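Local structure of thermophilic dibenzothiophene desulfurization enzyme C (5XDE) at residues Phe95-Tyr100 against Leu124-Ser129; Leu205-Thr210 against Ala382-Leu387; Ala297-Phe302 against Tyr360-Ala365. The protein probably oxidises dibenzothiophene to its sulfoxide and then its sulfone, using reduced FMN and molecular oxygen, as a member of the DszC flavin monooxygenase family. All blocks are in the same frame, centred on the assembly; numbering follows the deposited sequence.

Overall arrangement
All three contacts lie in an acyl-CoA dehydrogenase-type fold, and each reaches a different part of an FMN site. Interaction 1 holds the pyrimidine end of the isoalloxazine of one FMN, while interaction 2 lies by the dimethylbenzene end of that same flavin; their centres are about 18 Å apart and their nearest atoms about 8 Å. Interaction 3, with its centre about 37 Å from that of interaction 1 and about 23 Å from that of interaction 2, serves another FMN, whose ring is held by the second subunit. In sequence it is nested within the loop that interaction 2 closes. A salt bridge from Arg383 to Glu361 of the second subunit links their surroundings.

Interaction 1: Phe95-Tyr100 against Leu124-Ser129; sequences FSNFAY and LGNASS. With FMN (flavin mononucleotide), chain E.
Helix 85-104 crosses the edge strand 124-127 almost perpendicularly, with the axes of the two short segments 7.7 Å apart at their closest, at an angle of 81°, and Asn97 lying over Leu124. In this acyl-CoA dehydrogenase-type fold the crossing brings a helix of the N-terminal helical domain against the first strand of the beta domain, whose loop end receives the flavin. Leu124 lies alongside the helix, and its CD1 reaches CB of Phe98 at 4.1 Å, while its CB meets that of Asn97. Asn97 turns its amide across the strand, its OD1 3.3 Å from CB of Asn126. The two asparagine side chains cross at about a right angle. They are joined through one water, which accepts from Asn97 ND2 and Asn126 ND2, each at 2.8 Å.

Asn126 presents both ends of its amide to the pyrimidine edge of the flavin. Its OD1 accepts from FMN N3 at 3.0 Å, and its ND2 donates almost straight to FMN O4, at 169°. CG, held between the backbone N and the carbonyl carbon, carries the amide to the ring. Ser128 OG also donates to OD1, so that two donors grip it and both a water and the flavin take up ND2; this fixes which way round the amide lies. An aspartate here would probably leave FMN O4 and the water without their donor and set a carboxylate oxygen against that carbonyl. Beyond, the backbone N of Ser129 makes a weak bond to FMN O2. The bond from Ser128 OG to Asn126 OD1, 2.8 Å long, lies in the carbonyl plane on a lone pair, at a C=O...donor angle of 124°.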
# COMPACT_ATOMS: atom_id res chain seq x y z
N PHE A 95 2.06 14.12 31.39
CA PHE A 95 2.29 15.45 30.84
C PHE A 95 1.06 16.01 30.14
O PHE A 95 0.90 17.23 30.10
CB PHE A 95 3.50 15.43 29.91
CG PHE A 95 4.79 15.37 30.67
CD1 PHE A 95 5.27 16.49 31.32
CD2 PHE A 95 5.49 14.18 30.80
CE1 PHE A 95 6.45 16.43 32.06
CE2 PHE A 95 6.67 14.13 31.54
CZ PHE A 95 7.14 15.25 32.17
N SER A 96 0.20 15.16 29.58
CA SER A 96 -1.11 15.66 29.13
C SER A 96 -1.91 16.19 30.32
O SER A 96 -2.53 17.26 30.22
CB SER A 96 -1.89 14.57 28.41
OG SER A 96 -3.20 15.05 28.09
N ASN A 97 -1.91 15.46 31.43
CA ASN A 97 -2.59 15.93 32.63
C ASN A 97 -1.95 17.21 33.16
O ASN A 97 -2.65 18.15 33.54
CB ASN A 97 -2.57 14.84 33.71
CG ASN A 97 -3.31 13.56 33.29
OD1 ASN A 97 -4.28 13.61 32.55
ND2 ASN A 97 -2.82 12.40 33.77
N PHE A 98 -0.61 17.24 33.19
CA PHE A 98 0.08 18.43 33.68
C PHE A 98 -0.23 19.63 32.80
O PHE A 98 -0.49 20.73 33.30
CB PHE A 98 1.59 18.21 33.74
CG PHE A 98 2.33 19.43 34.23
CD1 PHE A 98 2.47 19.68 35.59
CD2 PHE A 98 2.82 20.36 33.32
CE1 PHE A 98 3.13 20.83 36.03
CE2 PHE A 98 3.47 21.51 33.75
CZ PHE A 98 3.63 21.74 35.11
N ALA A 99 -0.21 19.44 31.48
CA ALA A 99 -0.57 20.52 30.56
C ALA A 99 -1.95 21.09 30.89
O ALA A 99 -2.12 22.32 30.94
CB ALA A 99 -0.52 20.01 29.12
N TYR A 100 -2.94 20.23 31.11
CA TYR A 100 -4.29 20.71 31.41
C TYR A 100 -4.28 21.52 32.70
O TYR A 100 -4.83 22.64 32.76
CB TYR A 100 -5.27 19.54 31.53
CG TYR A 100 -6.70 20.03 31.55
CD1 TYR A 100 -7.28 20.49 32.74
CD2 TYR A 100 -7.47 20.07 30.38
CE1 TYR A 100 -8.59 20.96 32.76
CE2 TYR A 100 -8.78 20.54 30.40
CZ TYR A 100 -9.33 20.98 31.59
OH TYR A 100 -10.63 21.45 31.62
N LEU A 124 0.83 11.95 37.73
CA LEU A 124 -0.57 12.32 37.58
C LEU A 124 -1.33 11.27 36.78
O LEU A 124 -0.81 10.67 35.84
CB LEU A 124 -0.69 13.67 36.88
CG LEU A 124 -0.04 14.85 37.61
CD1 LEU A 124 -0.21 16.13 36.81
CD2 LEU A 124 -0.64 15.05 39.00
N GLY A 125 -2.58 11.02 37.20
CA GLY A 125 -3.50 10.16 36.49
C GLY A 125 -4.76 10.93 36.13
O GLY A 125 -4.93 12.09 36.51
N ASN A 126 -5.65 10.26 35.41
CA ASN A 126 -6.87 10.96 35.02
C ASN A 126 -8.02 9.98 34.95
O ASN A 126 -7.83 8.79 34.70
CB ASN A 126 -6.71 11.69 33.68
CG ASN A 126 -6.79 10.76 32.51
OD1 ASN A 126 -7.84 10.62 31.88
ND2 ASN A 126 -5.68 10.09 32.22
N ALA A 127 -9.23 10.51 35.17
CA ALA A 127 -10.48 9.78 35.01
C ALA A 127 -11.43 10.68 34.22
O ALA A 127 -12.05 11.59 34.79
CB ALA A 127 -11.07 9.39 36.37
N SER A 128 -11.54 10.44 32.91
CA SER A 128 -12.19 11.40 32.02
C SER A 128 -13.21 10.75 31.10
O SER A 128 -14.38 11.15 31.07
CB SER A 128 -11.13 12.13 31.20
OG SER A 128 -9.99 12.44 31.99
N SER A 129 -12.78 9.75 30.33
CA SER A 129 -13.66 9.10 29.37
C SER A 129 -14.57 8.10 30.07
O SER A 129 -14.33 7.69 31.21
CB SER A 129 -12.85 8.40 28.27
OG SER A 129 -12.14 9.34 27.48
N1 FMN E . -9.48 8.06 27.64
C2 FMN E . -9.28 9.03 28.60
O2 FMN E . -10.16 9.86 28.79
N3 FMN E . -8.10 9.05 29.33
C4 FMN E . -7.12 8.10 29.10
O4 FMN E . -6.08 8.13 29.77
C4A FMN E . -7.33 7.12 28.13
N5 FMN E . -6.36 6.16 27.90
C5A FMN E . -6.56 5.19 26.93
C6 FMN E . -5.57 4.23 26.70
C7 FMN E . -5.74 3.24 25.74
C7M FMN E . -4.64 2.22 25.53
C8 FMN E . -6.93 3.22 25.00
C8M FMN E . -7.19 2.18 23.96
C9 FMN E . -7.92 4.17 25.24
C9A FMN E . -7.75 5.17 26.20
N10 FMN E . -8.73 6.14 26.41
C10 FMN E . -8.52 7.10 27.39
C1' FMN E . -10.05 6.11 25.68
C2' FMN E . -10.14 6.58 24.24
O2' FMN E . -9.91 7.98 24.20
C3' FMN E . -11.54 6.27 23.67
O3' FMN E . -12.52 6.79 24.55
C4' FMN E . -11.81 4.77 23.49
O4' FMN E . -10.69 4.17 22.90
C5' FMN E . -13.07 4.49 22.65
O5' FMN E . -13.22 3.10 22.41
P FMN E . -14.06 2.54 21.14
O1P FMN E . -13.23 2.73 19.88
O2P FMN E . -14.39 1.07 21.32
O3P FMN E . -15.37 3.30 21.03
O HOH W 1 -3.06 9.62 33.19

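Interaction 2: Leu205-Thr210 against Ala382-Leu387; sequences LGMRQT and ARTHTL. With FMN (flavin mononucleotide), chain E.
In the FMN pocket of this acyl-CoA dehydrogenase-type fold, the loop 205-210 of the beta domain meets the C-terminal end of helix 376-385, from the C-terminal helical domain, beside the dimethylbenzene end of the flavin. Gly206 and Thr384 are the closest pair, their CA atoms 5.5 Å apart. The backbone N of Gly206 gives a weak bond to Thr384 OG1, 2.9 Å long and bent to 128°. That hydroxyl is also hydrogen-bonded to Arg380 O, one turn back in the helix. With CG2 anti to the backbone N, Thr384 directs its methyl toward the loop, 4.1 Å from Met207 CG, while CB of Leu205 packs 3.6 Å from OG1.

Met207 begins a type I beta turn that closes at Thr210. Its chain bends at chi2 (-58°) and carries SD to 5.4 Å from the centroid of the His385 ring, a rather distant, oblique Met-aromatic contact. The flavin methyl C7M packs against both side chains, 3.9 Å from His385 CD2 and 4.1 Å from Met207 CG. The ring's ND1 is hydrogen-bonded to Tyr259 OH.

The chemistry is thus divided: the weak bond from Gly206 N is backed by Arg380 on Leu205 O and Asp381 on Met207 N, while dispersion contacts seat the flavin methyl, consistent with recognition of this end of the ring mainly by shape.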
# COMPACT_ATOMS: atom_id res chain seq x y z
N LEU A 205 -4.97 -6.46 25.17
CA LEU A 205 -4.07 -7.11 24.23
C LEU A 205 -2.65 -6.57 24.38
O LEU A 205 -1.69 -7.34 24.54
CB LEU A 205 -4.57 -6.90 22.79
CG LEU A 205 -3.62 -7.35 21.67
CD1 LEU A 205 -3.48 -8.87 21.65
CD2 LEU A 205 -4.12 -6.86 20.31
N GLY A 206 -2.51 -5.25 24.34
CA GLY A 206 -1.26 -4.55 24.53
C GLY A 206 -1.49 -3.44 25.54
O GLY A 206 -2.59 -3.35 26.08
N MET A 207 -0.49 -2.58 25.77
CA MET A 207 -0.58 -1.53 26.78
C MET A 207 -0.99 -2.13 28.12
O MET A 207 -1.79 -1.57 28.88
CB MET A 207 -1.54 -0.42 26.34
CG MET A 207 -1.15 0.22 24.99
SD MET A 207 0.50 0.89 25.04
CE MET A 207 0.59 1.92 23.59
N ARG A 208 -0.41 -3.29 28.43
CA ARG A 208 -0.92 -4.12 29.51
C ARG A 208 -0.60 -3.59 30.90
O ARG A 208 -1.17 -4.08 31.87
CB ARG A 208 -0.39 -5.56 29.36
CG ARG A 208 -1.11 -6.34 28.26
CD ARG A 208 -0.67 -7.80 28.18
NE ARG A 208 -0.80 -8.50 29.46
CZ ARG A 208 -1.95 -8.89 30.00
NH1 ARG A 208 -3.10 -8.66 29.38
NH2 ARG A 208 -1.95 -9.52 31.17
N GLN A 209 0.29 -2.59 31.03
CA GLN A 209 0.62 -2.04 32.34
C GLN A 209 0.23 -0.58 32.48
O GLN A 209 0.79 0.13 33.33
CB GLN A 209 2.11 -2.24 32.64
CG GLN A 209 2.44 -3.70 32.98
CD GLN A 209 3.71 -3.87 33.77
OE1 GLN A 209 4.80 -3.55 33.29
NE2 GLN A 209 3.59 -4.37 35.00
N THR A 210 -0.74 -0.11 31.70
CA THR A 210 -1.16 1.29 31.80
C THR A 210 -2.26 1.52 32.83
O THR A 210 -2.58 2.68 33.12
CB THR A 210 -1.64 1.83 30.44
OG1 THR A 210 -2.76 1.08 29.97
CG2 THR A 210 -0.52 1.79 29.41
N ALA A 382 1.08 -1.20 19.91
CA ALA A 382 0.66 -0.22 18.91
C ALA A 382 -0.77 -0.47 18.47
O ALA A 382 -1.57 0.46 18.37
CB ALA A 382 1.60 -0.24 17.71
N ARG A 383 -1.11 -1.74 18.20
CA ARG A 383 -2.46 -2.05 17.73
C ARG A 383 -3.52 -1.67 18.76
O ARG A 383 -4.64 -1.28 18.38
CB ARG A 383 -2.55 -3.55 17.38
CG ARG A 383 -3.94 -4.00 16.89
CD ARG A 383 -4.31 -3.45 15.49
NE ARG A 383 -4.62 -2.01 15.51
CZ ARG A 383 -4.89 -1.29 14.43
NH1 ARG A 383 -4.92 -1.86 13.22
NH2 ARG A 383 -5.10 0.02 14.54
N THR A 384 -3.19 -1.77 20.05
CA THR A 384 -4.16 -1.42 21.09
C THR A 384 -4.33 0.09 21.17
O THR A 384 -5.46 0.60 21.11
CB THR A 384 -3.72 -2.00 22.44
OG1 THR A 384 -3.76 -3.44 22.38
CG2 THR A 384 -4.62 -1.52 23.57
N HIS A 385 -3.22 0.82 21.26
CA HIS A 385 -3.31 2.24 21.54
C HIS A 385 -3.87 3.02 20.36
O HIS A 385 -4.64 3.97 20.56
CB HIS A 385 -1.94 2.79 21.92
CG HIS A 385 -2.00 4.10 22.63
ND1 HIS A 385 -2.31 5.28 21.99
CD2 HIS A 385 -1.82 4.41 23.94
CE1 HIS A 385 -2.32 6.26 22.88
NE2 HIS A 385 -2.01 5.77 24.06
N THR A 386 -3.48 2.65 19.14
CA THR A 386 -3.83 3.44 17.96
C THR A 386 -5.32 3.52 17.75
O THR A 386 -5.78 4.32 16.92
CB THR A 386 -3.22 2.86 16.69
OG1 THR A 386 -3.48 1.46 16.64
CG2 THR A 386 -1.73 3.15 16.63
N LEU A 387 -6.08 2.66 18.41
CA LEU A 387 -7.53 2.73 18.39
C LEU A 387 -8.06 3.76 19.38
O LEU A 387 -9.28 3.87 19.53
CB LEU A 387 -8.10 1.34 18.68
CG LEU A 387 -7.52 0.20 17.81
CD1 LEU A 387 -7.92 -1.15 18.33
CD2 LEU A 387 -7.97 0.36 16.36
N1 FMN E . -9.48 8.06 27.64
C2 FMN E . -9.28 9.03 28.60
O2 FMN E . -10.16 9.86 28.79
N3 FMN E . -8.10 9.05 29.33
C4 FMN E . -7.12 8.10 29.10
O4 FMN E . -6.08 8.13 29.77
C4A FMN E . -7.33 7.12 28.13
N5 FMN E . -6.36 6.16 27.90
C5A FMN E . -6.56 5.19 26.93
C6 FMN E . -5.57 4.23 26.70
C7 FMN E . -5.74 3.24 25.74
C7M FMN E . -4.64 2.22 25.53
C8 FMN E . -6.93 3.22 25.00
C8M FMN E . -7.19 2.18 23.96
C9 FMN E . -7.92 4.17 25.24
C9A FMN E . -7.75 5.17 26.20
N10 FMN E . -8.73 6.14 26.41
C10 FMN E . -8.52 7.10 27.39
C1' FMN E . -10.05 6.11 25.68
C2' FMN E . -10.14 6.58 24.24
O2' FMN E . -9.91 7.98 24.20
C3' FMN E . -11.54 6.27 23.67
O3' FMN E . -12.52 6.79 24.55
C4' FMN E . -11.81 4.77 23.49
O4' FMN E . -10.69 4.17 22.90
C5' FMN E . -13.07 4.49 22.65
O5' FMN E . -13.22 3.10 22.41
P FMN E . -14.06 2.54 21.14
O1P FMN E . -13.23 2.73 19.88
O2P FMN E . -14.39 1.07 21.32
O3P FMN E . -15.37 3.30 21.03

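Interaction 3: Ala297-Phe302 against Tyr360-Ala365; sequences AIYGEF and YEAMGA. With FMN (flavin mononucleotide), chain H.
Ile298 and Tyr299, neighbours on helix 293-325, both pack on the methyl of Ala362, from roughly perpendicular directions; Ala362 lies on the short, weakly bonded helix 360-363, within the C-terminal helical domain of the acyl-CoA dehydrogenase-type fold. Ile298 leans toward its partner, with CG2 4.0 Å from Ala362 CB. Its CD1 reaches farther, past that methyl to the backbone, and stops 3.8 Å from Ala362 N. There the branch also meets Glu361 CB, and the two side chains cross at about a right angle.

Tyr299 comes from another direction. A chi1 of -78° sets its ring anti to the carbonyl carbon, and from there the ring extends along Ala362, with CE2 3.6 Å from the alanine CB in an oblique approach. Farther out the phenol oxygen passes Met363 CG, and it is anchored by a hydrogen bond to Ser274 OG on helix 247-276. The contact itself is wholly apolar; the charged end of Glu361 turns to other partners, in salt bridges with Arg358 and with Arg383 and Arg350 of the second subunit.

The short helix ends next to an FMN phosphate. Tyr360 O accepts from both Met363 N and Gly364 N as the helix closes, and Gly364 then takes a positive phi of 105°. The backbone there has no CB to bring against the phosphate oxygen O3P or the preceding carbonyl oxygen. The turn delivers the next amide to the anion: Ala365 N donates to FMN O3P at 2.9 Å, with an N-H...acceptor angle of 162°.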
# COMPACT_ATOMS: atom_id res chain seq x y z
N ALA A 297 15.74 -4.23 1.84
CA ALA A 297 14.66 -3.37 1.36
C ALA A 297 13.60 -3.14 2.43
O ALA A 297 13.01 -2.05 2.49
CB ALA A 297 14.03 -3.97 0.10
N ILE A 298 13.32 -4.15 3.25
CA ILE A 298 12.35 -3.99 4.33
C ILE A 298 12.87 -2.98 5.35
O ILE A 298 12.15 -2.05 5.74
CB ILE A 298 12.04 -5.33 5.01
CG1 ILE A 298 11.17 -6.21 4.12
CG2 ILE A 298 11.33 -5.09 6.35
CD1 ILE A 298 11.14 -7.66 4.60
N TYR A 299 14.11 -3.15 5.79
CA TYR A 299 14.67 -2.19 6.74
C TYR A 299 14.75 -0.80 6.12
O TYR A 299 14.52 0.20 6.81
CB TYR A 299 16.05 -2.64 7.23
CG TYR A 299 15.96 -3.71 8.28
CD1 TYR A 299 15.49 -3.41 9.55
CD2 TYR A 299 16.30 -5.03 8.00
CE1 TYR A 299 15.38 -4.40 10.53
CE2 TYR A 299 16.20 -6.02 8.97
CZ TYR A 299 15.73 -5.71 10.22
OH TYR A 299 15.62 -6.69 11.18
N GLY A 300 15.08 -0.72 4.84
CA GLY A 300 15.23 0.59 4.22
C GLY A 300 13.91 1.32 4.09
O GLY A 300 13.83 2.53 4.35
N GLU A 301 12.86 0.60 3.68
CA GLU A 301 11.55 1.22 3.53
C GLU A 301 11.07 1.79 4.86
O GLU A 301 10.64 2.94 4.95
CB GLU A 301 10.57 0.17 2.98
CG GLU A 301 9.30 0.70 2.34
CD GLU A 301 9.45 0.95 0.85
OE1 GLU A 301 9.56 2.13 0.46
OE2 GLU A 301 9.48 -0.03 0.06
N PHE A 302 11.16 0.99 5.92
CA PHE A 302 10.63 1.42 7.21
C PHE A 302 11.55 2.39 7.92
O PHE A 302 11.08 3.34 8.55
CB PHE A 302 10.32 0.20 8.07
CG PHE A 302 9.11 -0.55 7.60
CD1 PHE A 302 7.88 0.07 7.54
CD2 PHE A 302 9.21 -1.87 7.21
CE1 PHE A 302 6.76 -0.60 7.10
CE2 PHE A 302 8.10 -2.55 6.77
CZ PHE A 302 6.87 -1.92 6.72
N TYR A 360 8.67 -9.07 10.87
CA TYR A 360 8.92 -10.51 10.96
C TYR A 360 9.49 -11.06 9.66
O TYR A 360 10.27 -12.01 9.68
CB TYR A 360 7.63 -11.27 11.28
CG TYR A 360 7.30 -11.30 12.75
CD1 TYR A 360 7.87 -12.25 13.59
CD2 TYR A 360 6.42 -10.38 13.30
CE1 TYR A 360 7.55 -12.28 14.95
CE2 TYR A 360 6.11 -10.40 14.64
CZ TYR A 360 6.67 -11.36 15.45
OH TYR A 360 6.34 -11.37 16.78
N GLU A 361 9.08 -10.49 8.52
CA GLU A 361 9.54 -11.00 7.24
C GLU A 361 11.03 -10.76 7.03
O GLU A 361 11.64 -11.45 6.21
CB GLU A 361 8.72 -10.37 6.12
CG GLU A 361 7.26 -10.71 6.25
CD GLU A 361 6.37 -9.77 5.46
OE1 GLU A 361 6.80 -9.43 4.34
OE2 GLU A 361 5.26 -9.41 5.96
N ALA A 362 11.62 -9.81 7.75
CA ALA A 362 13.06 -9.60 7.73
C ALA A 362 13.80 -10.48 8.71
O ALA A 362 15.02 -10.61 8.61
CB ALA A 362 13.40 -8.13 8.04
N MET A 363 13.10 -11.06 9.69
CA MET A 363 13.75 -11.86 10.71
C MET A 363 13.65 -13.35 10.44
O MET A 363 14.62 -14.06 10.69
CB MET A 363 13.16 -11.57 12.09
CG MET A 363 13.45 -10.16 12.59
SD MET A 363 12.84 -9.89 14.26
CE MET A 363 11.10 -9.60 13.99
N GLY A 364 12.52 -13.81 9.94
CA GLY A 364 12.32 -15.22 9.64
C GLY A 364 11.43 -15.92 10.66
O GLY A 364 11.05 -15.36 11.70
N ALA A 365 11.16 -17.19 10.36
CA ALA A 365 10.15 -17.95 11.09
C ALA A 365 10.51 -18.18 12.56
O ALA A 365 9.63 -18.20 13.43
CB ALA A 365 9.91 -19.30 10.39
N1 FMN H . 9.38 -27.69 8.18
C2 FMN H . 9.26 -29.04 7.92
O2 FMN H . 10.15 -29.60 7.29
N3 FMN H . 8.14 -29.73 8.35
C4 FMN H . 7.14 -29.09 9.04
O4 FMN H . 6.17 -29.74 9.43
C4A FMN H . 7.26 -27.72 9.31
N5 FMN H . 6.28 -27.07 10.00
C5A FMN H . 6.41 -25.71 10.27
C6 FMN H . 5.40 -25.07 10.97
C7 FMN H . 5.49 -23.71 11.26
C7M FMN H . 4.37 -23.05 12.03
C8 FMN H . 6.61 -23.01 10.81
C8M FMN H . 6.76 -21.54 11.08
C9 FMN H . 7.62 -23.65 10.10
C9A FMN H . 7.54 -25.02 9.83
N10 FMN H . 8.53 -25.66 9.10
C10 FMN H . 8.39 -27.03 8.88
C1' FMN H . 9.82 -24.97 8.72
C2' FMN H . 10.24 -24.36 7.40
O2' FMN H . 10.43 -25.44 6.50
C3' FMN H . 11.58 -23.62 7.59
O3' FMN H . 12.60 -24.54 7.96
C4' FMN H . 11.58 -22.51 8.65
O4' FMN H . 10.35 -21.82 8.59
C5' FMN H . 12.73 -21.51 8.44
O5' FMN H . 13.04 -20.78 9.62
P FMN H . 13.82 -19.34 9.55
O1P FMN H . 13.84 -18.77 10.95
O2P FMN H . 15.24 -19.57 9.07
O3P FMN H . 13.05 -18.43 8.60